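Local coordinates for sulfur carrier protein ThiS adenylyltransferase (Escherichia coli, PDB 1ZUD), which adenylates the C-terminal glycine carboxylate of the sulfur carrier protein ThiS with ATP, a step in making the thiazole of thiamine, at residues R11-D16 / D21-L26; G37-P42 / T199-E204; A130-I135 / L146-A151; E134-C139 / Q167-C172. All blocks are in the same frame, centred on the assembly; numbering follows the deposited sequence.

Interaction 1 (R11-D16 / D21-L26). With CA (calcium ion), chain I.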
loop_
_atom_site.group_PDB
_atom_site.type_symbol
_atom_site.label_atom_id
_atom_site.label_comp_id
_atom_site.label_asym_id
_atom_site.label_seq_id
_atom_site.Cartn_x
_atom_site.Cartn_y
_atom_site.Cartn_z
ATOM N N ARG C 11 -15.615 11.068 8.502
ATOM C CA ARG C 11 -14.206 11.106 8.788
ATOM C C ARG C 11 -13.342 11.634 7.659
ATOM O O ARG C 11 -12.202 11.978 7.872
ATOM C CB ARG C 11 -13.689 9.734 9.263
ATOM C CG ARG C 11 -14.284 9.276 10.624
ATOM C CD ARG C 11 -14.063 10.294 11.760
ATOM N NE ARG C 11 -14.578 9.826 13.064
ATOM C CZ ARG C 11 -15.856 9.856 13.451
ATOM N NH1 ARG C 11 -16.816 10.341 12.659
ATOM N NH2 ARG C 11 -16.186 9.375 14.649
ATOM N N GLN C 12 -13.914 11.678 6.468
ATOM C CA GLN C 12 -13.278 12.185 5.274
ATOM C C GLN C 12 -13.637 13.707 5.218
ATOM O O GLN C 12 -12.808 14.579 4.877
ATOM C CB GLN C 12 -13.942 11.425 4.134
ATOM C CG GLN C 12 -13.326 11.443 2.834
ATOM C CD GLN C 12 -13.861 10.270 2.017
ATOM O OE1 GLN C 12 -13.506 9.116 2.273
ATOM N NE2 GLN C 12 -14.742 10.553 1.069
ATOM N N ILE C 13 -14.876 14.022 5.563
ATOM C CA ILE C 13 -15.318 15.411 5.545
ATOM C C ILE C 13 -14.583 16.309 6.523
ATOM O O ILE C 13 -14.431 17.490 6.264
ATOM C CB ILE C 13 -16.829 15.502 5.785
ATOM C CG1 ILE C 13 -17.556 14.977 4.549
ATOM C CG2 ILE C 13 -17.253 16.972 6.095
ATOM C CD1 ILE C 13 -19.025 14.762 4.791
ATOM N N LEU C 14 -14.106 15.730 7.623
ATOM C CA LEU C 14 -13.335 16.449 8.643
ATOM C C LEU C 14 -12.016 16.936 8.047
ATOM O O LEU C 14 -11.392 17.870 8.550
ATOM C CB LEU C 14 -13.014 15.488 9.804
ATOM C CG LEU C 14 -13.869 15.432 11.086
ATOM C CD1 LEU C 14 -15.221 15.992 10.861
ATOM C CD2 LEU C 14 -13.879 14.015 11.621
ATOM N N LEU C 15 -11.554 16.299 6.982
ATOM C CA LEU C 15 -10.283 16.732 6.407
ATOM C C LEU C 15 -10.521 17.989 5.591
ATOM O O LEU C 15 -11.283 17.946 4.650
ATOM C CB LEU C 15 -9.736 15.630 5.485
ATOM C CG LEU C 15 -9.312 14.355 6.205
ATOM C CD1 LEU C 15 -8.924 13.271 5.209
ATOM C CD2 LEU C 15 -8.149 14.729 7.112
ATOM N N ASP C 16 -9.854 19.086 5.913
ATOM C CA ASP C 16 -10.073 20.316 5.147
ATOM C C ASP C 16 -9.805 20.152 3.649
ATOM O O ASP C 16 -10.420 20.836 2.842
ATOM C CB ASP C 16 -9.225 21.462 5.698
ATOM C CG ASP C 16 -9.739 21.996 7.041
ATOM O OD1 ASP C 16 -9.137 22.962 7.520
ATOM O OD2 ASP C 16 -10.727 21.475 7.632
ATOM N N ASP C 21 -17.286 20.289 0.196
ATOM C CA ASP C 21 -17.158 20.457 -1.264
ATOM C C ASP C 21 -16.562 19.239 -1.974
ATOM O O ASP C 21 -17.035 18.836 -3.056
ATOM C CB ASP C 21 -16.226 21.633 -1.615
ATOM C CG ASP C 21 -16.931 22.969 -1.614
ATOM O OD1 ASP C 21 -18.157 23.002 -1.899
ATOM O OD2 ASP C 21 -16.239 23.992 -1.339
ATOM N N GLY C 22 -15.479 18.704 -1.396
ATOM C CA GLY C 22 -14.803 17.567 -1.997
ATOM C C GLY C 22 -15.690 16.328 -1.962
ATOM O O GLY C 22 -15.705 15.505 -2.876
ATOM N N GLN C 23 -16.435 16.176 -0.888
ATOM C CA GLN C 23 -17.304 14.996 -0.797
ATOM C C GLN C 23 -18.379 15.074 -1.889
ATOM O O GLN C 23 -18.755 14.063 -2.501
ATOM C CB GLN C 23 -18.008 14.949 0.565
ATOM C CG GLN C 23 -18.802 13.647 0.731
ATOM C CD GLN C 23 -17.890 12.443 0.612
ATOM O OE1 GLN C 23 -16.892 12.357 1.318
ATOM N NE2 GLN C 23 -18.217 11.513 -0.283
ATOM N N GLN C 24 -18.899 16.282 -2.122
ATOM C CA GLN C 24 -19.926 16.417 -3.148
ATOM C C GLN C 24 -19.378 16.085 -4.516
ATOM O O GLN C 24 -20.063 15.447 -5.313
ATOM C CB GLN C 24 -20.536 17.851 -3.181
ATOM C CG GLN C 24 -21.752 17.902 -4.116
ATOM C CD GLN C 24 -22.814 16.880 -3.702
ATOM O OE1 GLN C 24 -23.207 16.822 -2.530
ATOM N NE2 GLN C 24 -23.281 16.075 -4.656
ATOM N N LYS C 25 -18.147 16.513 -4.795
ATOM C CA LYS C 25 -17.531 16.176 -6.075
ATOM C C LYS C 25 -17.370 14.639 -6.156
ATOM O O LYS C 25 -17.591 14.052 -7.235
ATOM C CB LYS C 25 -16.157 16.802 -6.217
ATOM C CG LYS C 25 -16.113 18.314 -6.174
ATOM C CD LYS C 25 -14.659 18.732 -6.253
ATOM C CE LYS C 25 -14.471 20.251 -6.123
ATOM N NZ LYS C 25 -13.004 20.607 -6.170
ATOM N N LEU C 26 -16.973 13.977 -5.053
ATOM C CA LEU C 26 -16.870 12.469 -5.138
ATOM C C LEU C 26 -18.245 11.901 -5.438
ATOM O O LEU C 26 -18.444 11.019 -6.277
ATOM C CB LEU C 26 -16.376 11.833 -3.806
ATOM C CG LEU C 26 -14.950 12.209 -3.398
ATOM C CD1 LEU C 26 -14.616 11.627 -1.994
ATOM C CD2 LEU C 26 -14.001 11.660 -4.424
HETATM CA CA CA I . -11.869 20.122 9.239
HETATM O O HOH W 1 -13.431 19.868 7.531
#
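Gln12 and Gln23 join two helices of the N-terminal helical region, 10-13 and 19-27, which lie ahead of the first strand of the Rossmann-like sheet; the four residues that touch are all buried. The side chains of the two glutamines cross at about a right angle, with their amide planes 25° apart. Gln12 NE2 gives a weak, bent hydrogen bond to Gln23 OE1 (2.8 Å), and the same nitrogen lies 3.2 Å from Leu26 CD1. With CG anti to the backbone N (chi1 -165°) and the chain extended beyond it, Gln12 carries its amide across to the other helix. Gln12 NE2 also donates to the carbonyl of Ala50, as does Gln23 NE2, so both amides converge on the end of helix 40-50. Gln12 OE1 meanwhile accepts from Gln69 of the second subunit. Cut back to an alanine here, the Gln12 side chain would probably leave Gln23 OE1 without this donor, Ala50 O with one donor fewer and Gln69 NE2 of the second subunit without its acceptor. Beside the amides, Ile13 CG1 packs on Gln23 CB at 4.0 Å. Further along segment 11-16 the chain binds a calcium ion through Leu14 O and Asp16 OD2, each at 2.4 Å; a water on the calcium donates to Ile13 O at 2.9 Å.

Interaction 2 (G37-P42 / T199-E204)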
loop_
_atom_site.group_PDB
_atom_site.type_symbol
_atom_site.label_atom_id
_atom_site.label_comp_id
_atom_site.label_asym_id
_atom_site.label_seq_id
_atom_site.Cartn_x
_atom_site.Cartn_y
_atom_site.Cartn_z
ATOM N N GLY C 37 -10.215 -8.190 -9.760
ATOM C CA GLY C 37 -9.305 -9.169 -9.180
ATOM C C GLY C 37 -8.562 -8.673 -7.970
ATOM O O GLY C 37 -9.138 -8.002 -7.126
ATOM N N GLY C 38 -7.278 -9.007 -7.860
ATOM C CA GLY C 38 -6.525 -8.555 -6.698
ATOM C C GLY C 38 -6.412 -7.024 -6.623
ATOM O O GLY C 38 -6.340 -6.398 -5.534
ATOM N N LEU C 39 -6.358 -6.378 -7.776
ATOM C CA LEU C 39 -6.222 -4.911 -7.752
ATOM C C LEU C 39 -7.604 -4.276 -7.610
ATOM O O LEU C 39 -7.836 -3.308 -6.869
ATOM C CB LEU C 39 -5.648 -4.401 -9.103
ATOM C CG LEU C 39 -4.220 -4.816 -9.436
ATOM C CD1 LEU C 39 -3.881 -4.425 -10.919
ATOM C CD2 LEU C 39 -3.282 -4.045 -8.437
ATOM N N GLY C 40 -8.510 -4.810 -8.405
ATOM C CA GLY C 40 -9.821 -4.224 -8.463
ATOM C C GLY C 40 -10.705 -4.379 -7.251
ATOM O O GLY C 40 -11.471 -3.442 -6.960
ATOM N N THR C 41 -10.637 -5.524 -6.570
ATOM C CA THR C 41 -11.548 -5.655 -5.427
ATOM C C THR C 41 -11.232 -4.640 -4.296
ATOM O O THR C 41 -12.154 -4.006 -3.814
ATOM C CB THR C 41 -11.583 -7.105 -4.888
ATOM O OG1 THR C 41 -10.268 -7.540 -4.567
ATOM C CG2 THR C 41 -12.170 -8.034 -5.930
ATOM N N PRO C 42 -9.956 -4.450 -3.873
ATOM C CA PRO C 42 -9.807 -3.427 -2.808
ATOM C C PRO C 42 -10.088 -2.032 -3.349
ATOM O O PRO C 42 -10.640 -1.187 -2.623
ATOM C CB PRO C 42 -8.363 -3.532 -2.352
ATOM C CG PRO C 42 -7.693 -4.265 -3.463
ATOM C CD PRO C 42 -8.674 -5.115 -4.168
ATOM N N THR C 199 -5.253 -0.636 -3.597
ATOM C CA THR C 199 -5.689 0.375 -2.618
ATOM C C THR C 199 -5.065 1.734 -3.008
ATOM O O THR C 199 -5.712 2.804 -2.877
ATOM C CB THR C 199 -5.248 -0.032 -1.178
ATOM O OG1 THR C 199 -5.831 -1.301 -0.900
ATOM C CG2 THR C 199 -5.766 0.975 -0.106
ATOM N N LEU C 200 -3.811 1.706 -3.458
ATOM C CA LEU C 200 -3.154 2.970 -3.890
ATOM C C LEU C 200 -3.856 3.556 -5.125
ATOM O O LEU C 200 -3.921 4.754 -5.264
ATOM C CB LEU C 200 -1.675 2.734 -4.199
ATOM C CG LEU C 200 -0.891 2.548 -2.901
ATOM C CD1 LEU C 200 0.549 2.065 -3.254
ATOM C CD2 LEU C 200 -0.956 3.842 -2.075
ATOM N N GLN C 201 -4.351 2.705 -6.032
ATOM C CA GLN C 201 -5.144 3.182 -7.154
ATOM C C GLN C 201 -6.372 3.936 -6.614
ATOM O O GLN C 201 -6.704 4.983 -7.126
ATOM C CB GLN C 201 -5.643 2.016 -8.001
ATOM C CG GLN C 201 -4.547 1.414 -8.836
ATOM C CD GLN C 201 -5.105 0.331 -9.719
ATOM O OE1 GLN C 201 -5.263 -0.796 -9.261
ATOM N NE2 GLN C 201 -5.424 0.665 -10.976
ATOM N N ALA C 202 -7.074 3.389 -5.610
ATOM C CA ALA C 202 -8.232 4.122 -5.039
ATOM C C ALA C 202 -7.812 5.507 -4.492
ATOM O O ALA C 202 -8.514 6.516 -4.661
ATOM C CB ALA C 202 -8.899 3.241 -3.838
ATOM N N LEU C 203 -6.712 5.527 -3.751
ATOM C CA LEU C 203 -6.184 6.751 -3.198
ATOM C C LEU C 203 -5.980 7.800 -4.337
ATOM O O LEU C 203 -6.362 8.961 -4.201
ATOM C CB LEU C 203 -4.801 6.519 -2.555
ATOM C CG LEU C 203 -4.427 7.310 -1.267
ATOM C CD1 LEU C 203 -2.897 7.401 -1.178
ATOM C CD2 LEU C 203 -5.090 8.681 -1.092
ATOM N N GLU C 204 -5.337 7.393 -5.420
ATOM C CA GLU C 204 -5.066 8.348 -6.529
ATOM C C GLU C 204 -6.404 8.847 -7.110
ATOM O O GLU C 204 -6.561 10.008 -7.485
ATOM C CB GLU C 204 -4.197 7.626 -7.602
ATOM C CG GLU C 204 -2.753 7.344 -7.097
ATOM C CD GLU C 204 -2.070 8.592 -6.537
ATOM O OE1 GLU C 204 -1.290 8.514 -5.545
ATOM O OE2 GLU C 204 -2.335 9.684 -7.087
#
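Leu39 and Gln201 meet where the glycine-rich turn of the nucleotide site faces helix 191-210. The carbonyl oxygen of the glutamine does the touching: Gln201 OE1 lies 3.6 Å from Leu39 CB and 3.9 Å from Leu39 CD2, the two side chains crossing at about a right angle. A second contact sets the hydroxyl of Thr199 against the proline ring, with Thr199 OG1 3.7 Å from Pro42 CB. That hydroxyl stands anti to its own carbonyl carbon (chi1 -59°) and is hydrogen-bonded to the carbonyl of Gly195, one turn back in the helix. Behind the first shell, Gln201 is fixed by its other amide atom, since NE2 bonds the carbonyls of Ile147 and Asp124 on two neighbouring strands. The turn is held from within: Gly37 O accepts from Thr41 N at 2.9 Å and from Thr41 OG1 at 2.8 Å, the two donors coming from opposite faces of the carbonyl plane. Gly38 is an ATP-binding residue, and Gly37 and Gly40 fit the GxGxxG pattern of Rossmann-type folds. The ThiS chain packs its Gly65 on Leu39, while Tyr46 of the second subunit covers Pro42. Across the contact the touches are carbon against oxygen, and Gln201 OE1 is buried with no polar partner in the model; the amide therefore probably owes its orientation to the two carbonyls gripping NE2.

Interaction 3 (A130-I135 / L146-A151)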
loop_
_atom_site.group_PDB
_atom_site.type_symbol
_atom_site.label_atom_id
_atom_site.label_comp_id
_atom_site.label_asym_id
_atom_site.label_seq_id
_atom_site.Cartn_x
_atom_site.Cartn_y
_atom_site.Cartn_z
ATOM N N ALA C 130 -2.311 -6.745 -23.842
ATOM C CA ALA C 130 -3.219 -6.355 -24.924
ATOM C C ALA C 130 -4.402 -5.524 -24.438
ATOM O O ALA C 130 -4.731 -4.500 -25.043
ATOM C CB ALA C 130 -3.710 -7.597 -25.700
ATOM N N THR C 131 -5.086 -5.990 -23.388
ATOM C CA THR C 131 -6.187 -5.227 -22.835
ATOM C C THR C 131 -5.699 -3.874 -22.274
ATOM O O THR C 131 -6.348 -2.846 -22.453
ATOM C CB THR C 131 -6.846 -6.028 -21.686
ATOM O OG1 THR C 131 -7.217 -7.312 -22.194
ATOM C CG2 THR C 131 -8.072 -5.346 -21.189
ATOM N N ARG C 132 -4.567 -3.881 -21.569
ATOM C CA ARG C 132 -4.056 -2.651 -21.025
ATOM C C ARG C 132 -3.756 -1.676 -22.164
ATOM O O ARG C 132 -4.047 -0.487 -22.039
ATOM C CB ARG C 132 -2.786 -2.903 -20.184
ATOM C CG ARG C 132 -3.037 -3.647 -18.817
ATOM C CD ARG C 132 -1.713 -4.026 -18.148
ATOM N NE ARG C 132 -1.887 -4.719 -16.868
ATOM C CZ ARG C 132 -2.215 -4.106 -15.725
ATOM N NH1 ARG C 132 -2.416 -2.784 -15.677
ATOM N NH2 ARG C 132 -2.308 -4.803 -14.611
ATOM N N GLN C 133 -3.183 -2.148 -23.264
ATOM C CA GLN C 133 -2.931 -1.188 -24.357
ATOM C C GLN C 133 -4.247 -0.632 -24.921
ATOM O O GLN C 133 -4.343 0.576 -25.229
ATOM C CB GLN C 133 -2.124 -1.848 -25.491
ATOM C CG GLN C 133 -0.753 -2.282 -25.054
ATOM C CD GLN C 133 0.217 -1.110 -24.946
ATOM O OE1 GLN C 133 -0.175 0.049 -25.094
ATOM N NE2 GLN C 133 1.491 -1.414 -24.669
ATOM N N GLU C 134 -5.289 -1.485 -25.003
ATOM C CA GLU C 134 -6.567 -1.035 -25.552
ATOM C C GLU C 134 -7.199 0.040 -24.656
ATOM O O GLU C 134 -7.772 1.000 -25.138
ATOM C CB GLU C 134 -7.573 -2.225 -25.764
ATOM C CG GLU C 134 -8.468 -1.987 -27.020
ATOM C CD GLU C 134 -9.803 -2.777 -27.089
ATOM O OE1 GLU C 134 -9.878 -3.922 -26.596
ATOM O OE2 GLU C 134 -10.780 -2.251 -27.676
ATOM N N ILE C 135 -7.121 -0.141 -23.334
ATOM C CA ILE C 135 -7.673 0.814 -22.398
ATOM C C ILE C 135 -6.942 2.169 -22.473
ATOM O O ILE C 135 -7.576 3.228 -22.440
ATOM C CB ILE C 135 -7.580 0.253 -20.929
ATOM C CG1 ILE C 135 -8.548 -0.943 -20.773
ATOM C CG2 ILE C 135 -7.952 1.328 -19.908
ATOM C CD1 ILE C 135 -8.189 -1.846 -19.476
ATOM N N LEU C 146 -6.272 8.074 -16.530
ATOM C CA LEU C 146 -6.132 6.634 -16.362
ATOM C C LEU C 146 -5.162 6.317 -15.193
ATOM O O LEU C 146 -4.026 6.822 -15.130
ATOM C CB LEU C 146 -5.637 5.981 -17.700
ATOM C CG LEU C 146 -5.220 4.495 -17.667
ATOM C CD1 LEU C 146 -6.412 3.625 -17.281
ATOM C CD2 LEU C 146 -4.690 4.041 -19.012
ATOM N N ILE C 147 -5.626 5.511 -14.240
ATOM C CA ILE C 147 -4.769 5.128 -13.114
ATOM C C ILE C 147 -4.540 3.658 -13.303
ATOM O O ILE C 147 -5.461 2.847 -13.215
ATOM C CB ILE C 147 -5.464 5.447 -11.745
ATOM C CG1 ILE C 147 -5.707 6.959 -11.655
ATOM C CG2 ILE C 147 -4.577 4.985 -10.579
ATOM C CD1 ILE C 147 -6.646 7.428 -10.505
ATOM N N THR C 148 -3.294 3.283 -13.525
ATOM C CA THR C 148 -3.021 1.895 -13.805
ATOM C C THR C 148 -2.043 1.276 -12.853
ATOM O O THR C 148 -1.104 1.924 -12.425
ATOM C CB THR C 148 -2.465 1.724 -15.308
ATOM O OG1 THR C 148 -2.159 0.342 -15.559
ATOM C CG2 THR C 148 -1.158 2.550 -15.515
ATOM N N ALA C 149 -2.235 0.001 -12.549
ATOM C CA ALA C 149 -1.303 -0.679 -11.629
ATOM C C ALA C 149 -1.204 -2.151 -11.975
ATOM O O ALA C 149 -2.034 -2.664 -12.680
ATOM C CB ALA C 149 -1.774 -0.494 -10.161
ATOM N N SER C 150 -0.155 -2.815 -11.489
ATOM C CA SER C 150 0.034 -4.221 -11.744
ATOM C C SER C 150 0.839 -4.789 -10.562
ATOM O O SER C 150 1.445 -4.040 -9.745
ATOM C CB SER C 150 0.820 -4.422 -13.061
ATOM O OG SER C 150 2.060 -3.734 -12.979
ATOM N N ALA C 151 0.827 -6.112 -10.442
ATOM C CA ALA C 151 1.615 -6.739 -9.387
ATOM C C ALA C 151 1.821 -8.192 -9.739
ATOM O O ALA C 151 0.958 -8.766 -10.382
ATOM C CB ALA C 151 0.865 -6.613 -8.014
#
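Helix 130-135 runs nearly antiparallel to strand 146-151, at 166° between their directions and with the axes 11.1 Å apart, as expected where the helix of a beta-alpha-beta crossover packs on its own sheet. Arg132 spans the gap. Its chain is extended from CG to NE (chi3 180°), which carries the guanidinium out to the strand. There Arg132 NH2 donates to Ala149 O at 2.9 Å, tilted 19° from the carbonyl plane, and NH1 adds a weak bond to the same oxygen at 3.0 Å. One backbone carbonyl thus receives both terminal nitrogens. The CB of Ser150 lies over one face of the guanidinium, 3.5 Å from Arg132 NH2. Thr148 OG1 sits at the edge, 3.1 Å from Arg132 NH1 but too poorly angled for a hydrogen bond; both groups turn to Asp124 OD2, which takes a hydrogen bond from Thr148 OG1 and a salt bridge from Arg132 NH1. Nearer the start of the strand the contact becomes apolar, with Ile135 CG2 against Leu146 CD1 at 3.8 Å and the two side chains crossing at about a right angle. Ala130 and Thr131, at the start of this segment, belong to the ATP site. The ThiS tail comes to the same place: Arg132 NE bonds the carbonyl of Ala64 of ThiS, and Ser150 OG that of its Ile63. With Asp124 probably balancing its charge, the buried arginine can offer its remaining N-H groups to backbone oxygens, tying strand 146-151 and the ThiS tail to one helix.

Interaction 4 (E134-C139 / Q167-C172); sequences EINAAC and QGCYRC. With ZN (zinc ion), chain H.
Just after Gly168, Cys169 is the first residue of segment 167-172 to meet helix 134-139, through Asn136. A side chain at Gly168 would be jammed against the preceding carbonyl oxygen and run into Cys172 SG. Cys169 SG binds the zinc at 2.4 Å and accepts a nearly straight hydrogen bond from Asn136 ND2 (3.3 Å), lying close to the amide plane. As a second-shell donor, Asn136 ND2 probably eases the negative charge on the Cys169 thiolate. Cys169 is also the N-cap residue of helix 170-173. At Tyr170 the backbone N donates to Asn136 OD1 at 2.9 Å, coming from above the carbonyl plane, 56° out of it, and Tyr170 CB rests 3.4 Å from Asn136 CG before the ring leads away towards Met129 and Trp174. Asn136 reaches both partners with CG anti to its backbone N (chi1 172°). A leucine at Asn136 would probably leave the zinc-bound sulfur without this N-H and the Tyr170 N-H without its acceptor, freeing the start of the short helix to shift. Arg171 brings CB to 3.8 Å from Asn136 ND2 and sends its chain over Cys240 and Pro241. Cys172 SG completes this half of the site, 2.3 Å from the zinc, and accepts from Cys169 N. With Cys240 and Cys243 these two cysteines form a Cys4 zinc site of two CxxC pairs, a ligand set characteristic of structural rather than catalytic zinc.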
loop_
_atom_site.group_PDB
_atom_site.type_symbol
_atom_site.label_atom_id
_atom_site.label_comp_id
_atom_site.label_asym_id
_atom_site.label_seq_id
_atom_site.Cartn_x
_atom_site.Cartn_y
_atom_site.Cartn_z
ATOM N N GLU C 134 -5.289 -1.485 -25.003
ATOM C CA GLU C 134 -6.567 -1.035 -25.552
ATOM C C GLU C 134 -7.199 0.040 -24.656
ATOM O O GLU C 134 -7.772 1.000 -25.138
ATOM C CB GLU C 134 -7.573 -2.225 -25.764
ATOM C CG GLU C 134 -8.468 -1.987 -27.020
ATOM C CD GLU C 134 -9.803 -2.777 -27.089
ATOM O OE1 GLU C 134 -9.878 -3.922 -26.596
ATOM O OE2 GLU C 134 -10.780 -2.251 -27.676
ATOM N N ILE C 135 -7.121 -0.141 -23.334
ATOM C CA ILE C 135 -7.673 0.814 -22.398
ATOM C C ILE C 135 -6.942 2.169 -22.473
ATOM O O ILE C 135 -7.576 3.228 -22.440
ATOM C CB ILE C 135 -7.580 0.253 -20.929
ATOM C CG1 ILE C 135 -8.548 -0.943 -20.773
ATOM C CG2 ILE C 135 -7.952 1.328 -19.908
ATOM C CD1 ILE C 135 -8.189 -1.846 -19.476
ATOM N N ASN C 136 -5.614 2.106 -22.543
ATOM C CA ASN C 136 -4.802 3.286 -22.634
ATOM C C ASN C 136 -5.160 4.063 -23.917
ATOM O O ASN C 136 -5.290 5.298 -23.891
ATOM C CB ASN C 136 -3.326 2.908 -22.672
ATOM C CG ASN C 136 -2.415 4.114 -22.979
ATOM O OD1 ASN C 136 -2.230 4.980 -22.144
ATOM N ND2 ASN C 136 -1.862 4.163 -24.201
ATOM N N ALA C 137 -5.312 3.349 -25.022
ATOM C CA ALA C 137 -5.642 3.999 -26.317
ATOM C C ALA C 137 -7.000 4.698 -26.210
ATOM O O ALA C 137 -7.179 5.809 -26.697
ATOM C CB ALA C 137 -5.677 2.952 -27.447
ATOM N N ALA C 138 -7.967 4.053 -25.559
ATOM C CA ALA C 138 -9.286 4.660 -25.398
ATOM C C ALA C 138 -9.233 5.874 -24.477
ATOM O O ALA C 138 -9.871 6.886 -24.763
ATOM C CB ALA C 138 -10.319 3.631 -24.817
ATOM N N CYS C 139 -8.493 5.774 -23.361
ATOM C CA CYS C 139 -8.414 6.899 -22.447
ATOM C C CYS C 139 -7.770 8.120 -23.119
ATOM O O CYS C 139 -8.238 9.248 -22.932
ATOM C CB CYS C 139 -7.591 6.500 -21.186
ATOM S SG CYS C 139 -8.637 5.347 -20.140
ATOM N N GLN C 167 3.512 13.769 -19.813
ATOM C CA GLN C 167 4.546 12.753 -19.633
ATOM C C GLN C 167 4.312 11.508 -20.438
ATOM O O GLN C 167 4.887 10.447 -20.115
ATOM C CB GLN C 167 4.707 12.343 -18.137
ATOM C CG GLN C 167 5.648 13.266 -17.359
ATOM C CD GLN C 167 5.034 14.641 -17.089
ATOM O OE1 GLN C 167 3.925 14.753 -16.560
ATOM N NE2 GLN C 167 5.759 15.689 -17.452
ATOM N N GLY C 168 3.440 11.609 -21.448
ATOM C CA GLY C 168 3.155 10.474 -22.288
ATOM C C GLY C 168 2.021 9.584 -21.769
ATOM O O GLY C 168 1.246 9.952 -20.900
ATOM N N CYS C 169 1.967 8.375 -22.273
ATOM C CA CYS C 169 0.867 7.490 -21.908
ATOM C C CYS C 169 1.457 6.098 -21.634
ATOM O O CYS C 169 2.721 5.921 -21.557
ATOM C CB CYS C 169 -0.161 7.476 -23.096
ATOM S SG CYS C 169 0.435 6.569 -24.520
ATOM N N TYR C 170 0.597 5.098 -21.504
ATOM C CA TYR C 170 1.115 3.748 -21.143
ATOM C C TYR C 170 1.977 3.190 -22.282
ATOM O O TYR C 170 2.999 2.506 -22.065
ATOM C CB TYR C 170 -0.051 2.783 -20.887
ATOM C CG TYR C 170 0.343 1.384 -20.409
ATOM C CD1 TYR C 170 0.510 1.102 -19.049
ATOM C CD2 TYR C 170 0.452 0.338 -21.316
ATOM C CE1 TYR C 170 0.762 -0.220 -18.602
ATOM C CE2 TYR C 170 0.697 -0.943 -20.897
ATOM C CZ TYR C 170 0.846 -1.221 -19.542
ATOM O OH TYR C 170 1.060 -2.524 -19.190
ATOM N N ARG C 171 1.554 3.507 -23.503
ATOM C CA ARG C 171 2.263 3.068 -24.704
ATOM C C ARG C 171 3.609 3.795 -24.886
ATOM O O ARG C 171 4.481 3.266 -25.563
ATOM C CB ARG C 171 1.357 3.250 -25.944
ATOM C CG ARG C 171 2.042 3.072 -27.313
ATOM C CD ARG C 171 2.293 1.641 -27.680
ATOM N NE ARG C 171 2.994 1.526 -28.967
ATOM C CZ ARG C 171 4.241 1.945 -29.200
ATOM N NH1 ARG C 171 4.989 2.537 -28.253
ATOM N NH2 ARG C 171 4.772 1.744 -30.393
ATOM N N CYS C 172 3.818 4.953 -24.277
ATOM C CA CYS C 172 5.156 5.603 -24.396
ATOM C C CYS C 172 6.193 4.804 -23.613
ATOM O O CYS C 172 7.374 4.737 -23.968
ATOM C CB CYS C 172 5.188 7.036 -23.833
ATOM S SG CYS C 172 4.197 8.269 -24.745
HETATM ZN ZN ZN H . 2.147 7.775 -25.664
#

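In the fold
From the N terminus, interaction 1 closes first, a short loop that folds helix 10-13 against helix 19-27 before the sheet begins. Interaction 2 then opens at the glycine-rich turn and closes only at helix 191-210, a loop enclosing interactions 3 and 4. Those two start from overlapping parts of helix 129-141 and share Glu134 and Ile135: 130-135 pairs with the next strand, 146-151, and 134-139 with the later zinc-binding segment. Interactions 2 and 3 touch where Gln201 meets Ile147 and Ala149, so strand 146-152 lies between helices 129-141 and 191-210. Interaction 1 stands apart, its centre about 30 Å from that of interaction 4.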